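Coenzyme F420-dependent N(5),N(10)-methenyltetrahydromethanopterin reductase-related protein (Desulfurobacterium thermolithotrophum DSM 11699, PDB 6HUZ) binds the iron-guanylylpyridinol cofactor and, as a bacterial paralog of [Fe]-hydrogenase, uses tetrahydrofolate derivatives as substrates. Local coordinates at residues 164-169 against 193-198; 217-222 against 279-284. All coordinates share one frame; numbering follows the deposited sequence.

Interaction 1 (164-169 against 193-198)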
loop_
_atom_site.group_PDB
_atom_site.type_symbol
_atom_site.label_atom_id
_atom_site.label_comp_id
_atom_site.label_asym_id
_atom_site.label_seq_id
_atom_site.Cartn_x
_atom_site.Cartn_y
_atom_site.Cartn_z
ATOM N N ASN A 164 -16.040 -4.130 17.005
ATOM C CA ASN A 164 -17.001 -4.249 15.909
ATOM C C ASN A 164 -16.872 -3.092 14.911
ATOM O O ASN A 164 -17.620 -3.049 13.935
ATOM C CB ASN A 164 -18.429 -4.254 16.459
ATOM C CG ASN A 164 -18.703 -5.396 17.413
ATOM O OD1 ASN A 164 -18.488 -6.565 17.084
ATOM N ND2 ASN A 164 -19.185 -5.092 18.623
ATOM N N GLU A 165 -15.957 -2.147 15.148
ATOM C CA GLU A 165 -15.810 -1.023 14.249
ATOM C C GLU A 165 -15.452 -1.468 12.827
ATOM O O GLU A 165 -14.622 -2.365 12.640
ATOM C CB GLU A 165 -14.802 -0.012 14.817
ATOM C CG GLU A 165 -14.728 1.269 14.000
ATOM C CD GLU A 165 -14.027 2.391 14.736
ATOM O OE1 GLU A 165 -12.990 2.121 15.389
ATOM O OE2 GLU A 165 -14.517 3.541 14.659
ATOM N N LEU A 166 -16.132 -0.848 11.832
ATOM C CA LEU A 166 -16.011 -1.104 10.392
ATOM C C LEU A 166 -16.719 -2.396 9.961
ATOM O O LEU A 166 -16.724 -2.675 8.768
ATOM C CB LEU A 166 -14.554 -1.104 9.902
ATOM C CG LEU A 166 -13.754 0.125 10.278
ATOM C CD1 LEU A 166 -12.402 0.108 9.617
ATOM C CD2 LEU A 166 -14.483 1.378 9.898
ATOM N N LEU A 167 -17.347 -3.162 10.904
ATOM C CA LEU A 167 -18.038 -4.399 10.526
ATOM C C LEU A 167 -19.511 -4.136 10.229
ATOM O O LEU A 167 -20.102 -3.220 10.805
ATOM C CB LEU A 167 -17.975 -5.478 11.641
ATOM C CG LEU A 167 -16.594 -5.895 12.132
ATOM C CD1 LEU A 167 -16.714 -7.053 13.174
ATOM C CD2 LEU A 167 -15.690 -6.273 10.948
ATOM N N ARG A 168 -20.115 -4.984 9.371
ATOM C CA ARG A 168 -21.535 -4.860 9.027
ATOM C C ARG A 168 -22.413 -5.419 10.134
ATOM O O ARG A 168 -23.500 -4.883 10.376
ATOM C CB ARG A 168 -21.823 -5.555 7.694
ATOM C CG ARG A 168 -20.988 -4.963 6.533
ATOM C CD ARG A 168 -21.145 -5.791 5.281
ATOM N NE ARG A 168 -22.435 -5.556 4.629
ATOM C CZ ARG A 168 -22.718 -4.499 3.869
ATOM N NH1 ARG A 168 -21.800 -3.557 3.653
ATOM N NH2 ARG A 168 -23.918 -4.373 3.314
ATOM N N LYS A 169 -21.947 -6.504 10.816
ATOM C CA LYS A 169 -22.650 -7.151 11.922
ATOM C C LYS A 169 -21.656 -7.323 13.075
ATOM O O LYS A 169 -20.473 -7.571 12.844
ATOM C CB LYS A 169 -23.189 -8.531 11.519
ATOM C CG LYS A 169 -24.328 -8.454 10.518
ATOM C CD LYS A 169 -25.131 -9.757 10.439
ATOM C CE LYS A 169 -24.621 -10.717 9.389
ATOM N NZ LYS A 169 -25.667 -11.695 8.984
ATOM N N LEU A 193 -7.815 -0.909 21.535
ATOM C CA LEU A 193 -9.035 -1.395 20.867
ATOM C C LEU A 193 -9.039 -0.992 19.385
ATOM O O LEU A 193 -9.166 0.189 19.065
ATOM C CB LEU A 193 -10.281 -0.809 21.555
ATOM C CG LEU A 193 -10.352 -0.991 23.083
ATOM C CD1 LEU A 193 -11.652 -0.442 23.633
ATOM C CD2 LEU A 193 -10.196 -2.404 23.459
ATOM N N LEU A 194 -8.932 -1.954 18.482
ATOM C CA LEU A 194 -8.932 -1.645 17.050
ATOM C C LEU A 194 -10.069 -2.304 16.289
ATOM O O LEU A 194 -10.559 -3.347 16.695
ATOM C CB LEU A 194 -7.628 -2.175 16.397
ATOM C CG LEU A 194 -6.305 -1.780 17.029
ATOM C CD1 LEU A 194 -5.170 -2.290 16.176
ATOM C CD2 LEU A 194 -6.170 -0.306 17.174
ATOM N N PRO A 195 -10.466 -1.731 15.133
ATOM C CA PRO A 195 -11.471 -2.408 14.311
ATOM C C PRO A 195 -10.890 -3.812 14.050
ATOM O O PRO A 195 -9.680 -3.983 13.803
ATOM C CB PRO A 195 -11.523 -1.567 13.027
ATOM C CG PRO A 195 -10.965 -0.253 13.395
ATOM C CD PRO A 195 -9.966 -0.502 14.490
ATOM N N ALA A 196 -11.735 -4.821 14.117
ATOM C CA ALA A 196 -11.288 -6.204 13.940
ATOM C C ALA A 196 -10.391 -6.468 12.710
ATOM O O ALA A 196 -9.402 -7.201 12.809
ATOM C CB ALA A 196 -12.496 -7.125 13.923
ATOM N N GLU A 197 -10.709 -5.875 11.575
ATOM C CA GLU A 197 -9.908 -6.120 10.383
ATOM C C GLU A 197 -8.481 -5.553 10.454
ATOM O O GLU A 197 -7.599 -6.037 9.749
ATOM C CB GLU A 197 -10.635 -5.568 9.162
ATOM C CG GLU A 197 -10.140 -6.113 7.843
ATOM C CD GLU A 197 -10.861 -5.517 6.651
ATOM O OE1 GLU A 197 -11.450 -4.417 6.792
ATOM O OE2 GLU A 197 -10.835 -6.153 5.572
ATOM N N LEU A 198 -8.257 -4.564 11.307
ATOM C CA LEU A 198 -6.950 -3.912 11.434
ATOM C C LEU A 198 -6.024 -4.542 12.438
ATOM O O LEU A 198 -4.837 -4.190 12.446
ATOM C CB LEU A 198 -7.166 -2.420 11.778
ATOM C CG LEU A 198 -8.065 -1.640 10.781
ATOM C CD1 LEU A 198 -8.038 -0.136 11.052
ATOM C CD2 LEU A 198 -7.665 -1.881 9.357
HETATM O O HOH W 1 -12.867 -4.303 11.117
#
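Pro-195 offers the CB and CG atoms of its ring to two neighbours at once, Glu-165 and Leu-166, and each of these side chains lies alongside the ring and points the same way as it does. Glu-165 touches it with its aliphatic part, CB standing 4.0 Å from CB of Pro-195. With CG anti to the backbone N (chi1 -173°) and the rest of the chain extended, the carboxylate carries on past the ring, and OE1 comes 3.7 Å from CG of Pro-195. Leu-166 adds a purely apolar touch, its CD1 lying 3.9 Å from CB of Pro-195. Between the two, the backbone makes a tight approach of its own: the carbonyl O of Glu-165 is 3.2 Å from the same CB of Pro-195.

In a beta-alpha-beta crossover the two parallel strands end on the same edge, and here the segments that leave those ends pack on each other. The type II turn of residues 164-167 begins the connection from strand 158-163 to helix 174-186, and it packs where the parallel partner strand 190-195 gives way to helix 196-203. Leu-166, the third residue of the turn, has a positive phi of 76°, a value more readily taken by glycine.

Further along the turn, CD1 of Leu-167 approaches CB of Ala-196 at 4.3 Å, and Leu-122 of helix 121-127 packs on both residues. No direct hydrogen bond joins the two segments. A water instead donates to O of Glu-165 at 3.0 Å and accepts from N of Glu-197 at 2.7 Å, linking the turn to the backbone just past strand 190-195. The Glu-197 carboxylate is hydrogen-bonded to Thr-316 and Ser-317 of the second subunit, whose Pro-310 and Tyr-253 pack on Glu-165 and Leu-166.

Interaction 2 (217-222 against 279-284)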
loop_
_atom_site.group_PDB
_atom_site.type_symbol
_atom_site.label_atom_id
_atom_site.label_comp_id
_atom_site.label_asym_id
_atom_site.label_seq_id
_atom_site.Cartn_x
_atom_site.Cartn_y
_atom_site.Cartn_z
ATOM N N ALA A 217 3.928 7.773 3.925
ATOM C CA ALA A 217 2.788 8.569 3.434
ATOM C C ALA A 217 2.728 9.883 4.177
ATOM O O ALA A 217 2.371 10.904 3.582
ATOM C CB ALA A 217 1.485 7.822 3.633
ATOM N N ILE A 218 3.054 9.874 5.472
ATOM C CA ILE A 218 3.012 11.128 6.226
ATOM C C ILE A 218 4.195 11.983 5.764
ATOM O O ILE A 218 4.051 13.192 5.628
ATOM C CB ILE A 218 3.038 10.875 7.740
ATOM C CG1 ILE A 218 1.815 10.023 8.164
ATOM C CG2 ILE A 218 3.075 12.205 8.502
ATOM C CD1 ILE A 218 0.458 10.582 7.728
ATOM N N GLU A 219 5.337 11.361 5.497
ATOM C CA GLU A 219 6.477 12.134 5.029
ATOM C C GLU A 219 6.115 12.811 3.692
ATOM O O GLU A 219 6.373 13.994 3.517
ATOM C CB GLU A 219 7.719 11.249 4.879
ATOM C CG GLU A 219 8.946 12.052 4.466
ATOM C CD GLU A 219 10.268 11.354 4.715
ATOM O OE1 GLU A 219 11.048 11.217 3.746
ATOM O OE2 GLU A 219 10.529 10.947 5.874
ATOM N N TYR A 220 5.477 12.074 2.777
ATOM C CA TYR A 220 5.077 12.616 1.480
ATOM C C TYR A 220 4.008 13.705 1.671
ATOM O O TYR A 220 3.994 14.694 0.953
ATOM C CB TYR A 220 4.595 11.479 0.554
ATOM C CG TYR A 220 3.771 11.984 -0.592
ATOM C CD1 TYR A 220 4.341 12.771 -1.592
ATOM C CD2 TYR A 220 2.406 11.716 -0.666
ATOM C CE1 TYR A 220 3.575 13.280 -2.634
ATOM C CE2 TYR A 220 1.625 12.239 -1.699
ATOM C CZ TYR A 220 2.216 13.020 -2.679
ATOM O OH TYR A 220 1.451 13.546 -3.689
ATOM N N TYR A 221 3.118 13.538 2.633
ATOM C CA TYR A 221 2.101 14.552 2.891
ATOM C C TYR A 221 2.794 15.855 3.347
ATOM O O TYR A 221 2.423 16.944 2.895
ATOM C CB TYR A 221 1.137 14.043 3.996
ATOM C CG TYR A 221 0.356 15.143 4.660
ATOM C CD1 TYR A 221 -0.846 15.582 4.133
ATOM C CD2 TYR A 221 0.819 15.751 5.819
ATOM C CE1 TYR A 221 -1.569 16.603 4.732
ATOM C CE2 TYR A 221 0.108 16.779 6.424
ATOM C CZ TYR A 221 -1.083 17.209 5.870
ATOM O OH TYR A 221 -1.814 18.211 6.453
ATOM N N LYS A 222 3.793 15.758 4.256
ATOM C CA LYS A 222 4.492 16.984 4.729
ATOM C C LYS A 222 5.245 17.688 3.578
ATOM O O LYS A 222 5.217 18.914 3.492
ATOM C CB LYS A 222 5.448 16.646 5.882
ATOM C CG LYS A 222 4.727 16.469 7.222
ATOM C CD LYS A 222 5.390 15.427 8.099
ATOM C CE LYS A 222 6.808 15.763 8.472
ATOM N NZ LYS A 222 7.655 14.547 8.515
ATOM N N ASN A 279 16.848 17.352 5.260
ATOM C CA ASN A 279 16.618 17.294 6.706
ATOM C C ASN A 279 15.204 16.857 7.081
ATOM O O ASN A 279 15.032 16.173 8.092
ATOM C CB ASN A 279 16.951 18.628 7.383
ATOM C CG ASN A 279 18.424 18.789 7.708
ATOM O OD1 ASN A 279 19.146 17.810 7.975
ATOM N ND2 ASN A 279 18.908 20.030 7.698
ATOM N N GLU A 280 14.198 17.224 6.281
ATOM C CA GLU A 280 12.813 16.852 6.592
ATOM C C GLU A 280 12.325 15.594 5.889
ATOM O O GLU A 280 11.138 15.255 6.001
ATOM C CB GLU A 280 11.882 18.041 6.299
ATOM C CG GLU A 280 11.937 19.098 7.388
ATOM C CD GLU A 280 11.402 18.581 8.709
ATOM O OE1 GLU A 280 12.213 18.378 9.642
ATOM O OE2 GLU A 280 10.172 18.358 8.803
ATOM N N GLN A 281 13.216 14.879 5.185
ATOM C CA GLN A 281 12.807 13.656 4.496
ATOM C C GLN A 281 13.679 12.446 4.853
ATOM O O GLN A 281 14.286 11.864 3.956
ATOM C CB GLN A 281 12.824 13.871 2.974
ATOM C CG GLN A 281 11.795 14.864 2.497
ATOM C CD GLN A 281 11.798 14.967 1.001
ATOM O OE1 GLN A 281 12.187 15.992 0.441
ATOM N NE2 GLN A 281 11.362 13.916 0.309
ATOM N N PRO A 282 13.731 12.031 6.138
ATOM C CA PRO A 282 14.556 10.854 6.517
ATOM C C PRO A 282 14.252 9.562 5.759
ATOM O O PRO A 282 15.167 8.889 5.323
ATOM C CB PRO A 282 14.226 10.647 8.000
ATOM C CG PRO A 282 13.040 11.503 8.272
ATOM C CD PRO A 282 13.061 12.616 7.313
ATOM N N LEU A 283 12.980 9.195 5.637
ATOM C CA LEU A 283 12.648 7.967 4.919
ATOM C C LEU A 283 12.962 8.042 3.433
ATOM O O LEU A 283 13.469 7.071 2.890
ATOM C CB LEU A 283 11.170 7.604 5.119
ATOM C CG LEU A 283 10.791 7.109 6.511
ATOM C CD1 LEU A 283 9.292 6.913 6.621
ATOM C CD2 LEU A 283 11.518 5.819 6.863
ATOM N N THR A 284 12.690 9.179 2.759
ATOM C CA THR A 284 12.974 9.256 1.310
ATOM C C THR A 284 14.463 9.014 1.091
ATOM O O THR A 284 14.895 8.164 0.285
ATOM C CB THR A 284 12.618 10.648 0.747
ATOM O OG1 THR A 284 11.287 11.014 1.097
ATOM C CG2 THR A 284 12.769 10.711 -0.770
HETATM O O HOH W 2 8.512 15.862 5.347
HETATM O O HOH W 3 10.309 14.347 8.523
#
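The carboxylate of Glu-219 is sandwiched by the start of helix 282-292: CA of Gln-281 lies over one face, 3.4 Å from CD of Glu-219, with CD of Pro-282 on that side too, while CB of Leu-283 lies on the other. Hydrogen bonds grip its oxygens. OE2 receives N of Leu-283 (3.0 Å) in its syn lone pair. OE1 accepts twice, from OG1 of Thr-284 (2.7 Å) in the anti lone pair and from N of Thr-284 (2.8 Å), which is 28° out of the plane. A negative charge here would probably be stabilised by the helix N terminus. Replacing Glu-219 by an alanine would probably leave the N-H groups of Leu-283 and Thr-284 without this acceptor and the hydroxyl freer to turn. NE2 of Gln-281, the N-cap residue, donates to the same hydroxyl, while its OE1 accepts from N of Leu-276 and Asp-277. Glu-219 thus ties helix 207-228 to the beginning of helix 282-292, with Ala-215 and Val-223 of the same helix packing on Leu-283 and Gln-281; Tyr-220 turns away to pack on helix 232-262, and Pro-282 and Leu-283 meet Leu-290 and Thr-286 of the second subunit.

Interactions 1 and 2 follow one another along the chain, the first closing before the second opens. Their centres are 30 Å apart and their nearest atoms about 14 Å, so neither touches the other. Interaction 1 belongs to the crossover between parallel strands 158-163 and 190-195, whereas interaction 2 lies within the helical region, joining helices 207-228 and 282-292. The route between them is short: helix 196-203, which starts in interaction 1, is followed by helix 207-228 of interaction 2, and Gly-203, Asp-204, Met-205 and Ile-207 at their junction line the methenyltetrahydrofolate pocket. Both contacts touch the second subunit, placing each at the dimer interface.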